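Local coordinates for protein cytidine deaminase (Mycobacterium leprae, PDB 3R2N) that probably catalyses the zinc-dependent hydrolytic deamination of cytidine to uridine in pyrimidine salvage, working as a homotetramer, at residues Ala19-Ser24 and Asn30-Val35. Residues are numbered along the deposited sequence; the frame is centred on the assembly and turned at random.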
# COMPACT_ATOMS: atom_id res chain seq x y z
N ALA D 19 9.22 10.03 22.25
CA ALA D 19 8.46 11.27 22.30
C ALA D 19 7.42 11.34 21.17
O ALA D 19 6.23 11.61 21.43
CB ALA D 19 9.41 12.48 22.26
N ALA D 20 7.84 11.09 19.94
CA ALA D 20 6.91 11.21 18.80
C ALA D 20 5.76 10.20 18.92
O ALA D 20 4.63 10.47 18.50
CB ALA D 20 7.65 11.05 17.45
N ARG D 21 6.05 9.05 19.54
CA ARG D 21 5.10 7.94 19.68
C ARG D 21 3.80 8.37 20.40
O ARG D 21 2.74 7.79 20.16
CB ARG D 21 5.78 6.77 20.39
CG ARG D 21 4.98 5.46 20.39
CD ARG D 21 4.82 4.95 21.81
NE ARG D 21 6.09 4.44 22.31
CZ ARG D 21 6.52 4.57 23.56
NH1 ARG D 21 5.79 5.22 24.45
NH2 ARG D 21 7.69 4.06 23.90
N ALA D 22 3.87 9.42 21.22
CA ALA D 22 2.67 9.95 21.87
C ALA D 22 1.58 10.45 20.89
O ALA D 22 0.40 10.50 21.28
CB ALA D 22 3.05 11.04 22.88
N ASN D 23 1.95 10.79 19.66
CA ASN D 23 0.96 11.23 18.64
C ASN D 23 0.54 10.12 17.70
O ASN D 23 -0.21 10.35 16.73
CB ASN D 23 1.49 12.39 17.83
CG ASN D 23 1.68 13.64 18.67
OD1 ASN D 23 0.86 13.98 19.54
ND2 ASN D 23 2.76 14.34 18.40
N SER D 24 1.01 8.92 17.98
CA SER D 24 0.69 7.76 17.19
C SER D 24 -0.83 7.50 17.10
O SER D 24 -1.52 7.59 18.11
CB SER D 24 1.42 6.53 17.75
OG SER D 24 0.54 5.43 17.89
N ASN D 30 -3.75 -1.30 18.34
CA ASN D 30 -3.25 -0.89 19.66
C ASN D 30 -1.74 -1.17 19.81
O ASN D 30 -1.28 -1.61 20.85
CB ASN D 30 -4.06 -1.52 20.80
CG ASN D 30 -3.90 -0.78 22.11
OD1 ASN D 30 -3.57 0.40 22.13
ND2 ASN D 30 -4.13 -1.48 23.22
N PHE D 31 -0.99 -0.90 18.74
CA PHE D 31 0.44 -1.11 18.69
C PHE D 31 1.04 0.19 18.16
O PHE D 31 1.26 0.37 16.95
CB PHE D 31 0.79 -2.31 17.78
CG PHE D 31 2.23 -2.73 17.83
CD1 PHE D 31 2.71 -3.54 18.88
CD2 PHE D 31 3.12 -2.33 16.84
CE1 PHE D 31 4.05 -3.95 18.94
CE2 PHE D 31 4.46 -2.72 16.87
CZ PHE D 31 4.94 -3.53 17.94
N PRO D 32 1.27 1.14 19.08
CA PRO D 32 1.83 2.44 18.68
C PRO D 32 3.36 2.37 18.41
O PRO D 32 4.11 1.60 19.08
CB PRO D 32 1.51 3.33 19.89
CG PRO D 32 1.51 2.39 21.09
CD PRO D 32 1.15 1.00 20.55
N VAL D 33 3.79 3.13 17.41
CA VAL D 33 5.19 3.14 16.96
C VAL D 33 5.67 4.58 16.70
O VAL D 33 4.95 5.40 16.09
CB VAL D 33 5.37 2.30 15.67
CG1 VAL D 33 6.78 2.34 15.17
CG2 VAL D 33 4.87 0.85 15.85
N GLY D 34 6.88 4.86 17.12
CA GLY D 34 7.53 6.11 16.81
C GLY D 34 8.85 5.82 16.12
O GLY D 34 9.42 4.74 16.31
N VAL D 35 9.30 6.76 15.28
CA VAL D 35 10.58 6.61 14.61
C VAL D 35 11.27 7.95 14.57
O VAL D 35 10.63 8.99 14.56
CB VAL D 35 10.45 6.01 13.16
CG1 VAL D 35 9.75 7.00 12.17
CG2 VAL D 35 11.81 5.61 12.62
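Arg21 lays the aliphatic base of its side chain against the backbone of Pro32 to Gly34, and together with Ser24 against Pro32 this forms the tightly packed part of the contact. Its CG stands 3.8 Å from Gly34 N and 3.9 Å from Val33 C, while the CA atoms of Arg21 and Gly34 come within 4.2 Å of each other. Gly34 puts no side chain between the two backbones, and Arg21 CB lies 4.0 Å from Gly34 CA. With CG anti to the backbone N, chi1 -170° swings CG toward Pro32, and the arginine chain crosses the ring at a slant.

Ser24 closes the type I turn that begins at Arg21, through a 3.0 Å bond from Ser24 N to Arg21 O. From there its OG lies against the CB and CA of Pro32, 3.1 Å from Pro32 CB, and also makes a weak hydrogen bond to OD1 of Asn49; the same oxygen of Asn49 accepts the N-H of Val33. The looser side is where the partly exposed Arg21 and Pro32 ring meet, with Arg21 CD 4.2 Å from Pro32 CB. The bends at chi2 and chi3 fold the chain back from the ring beyond CD, and NH2 donates a weak hydrogen bond to Asp84 O.

The C-terminal part of helix 10-21 and the turn after it thus pack against the residues leading into strand 34-39. Val33, just before the strand, points its side chain away from 19-24 onto Cys82 and Ala61; that side chain lies about 8 Å from a bound zinc ion. Since the two segments meet chiefly through carbon and peptide surfaces, their cohesion is mainly van der Waals, with Asn49 OD1 adding a polar link, weak on the Ser24 side, between the turn and Val33 N.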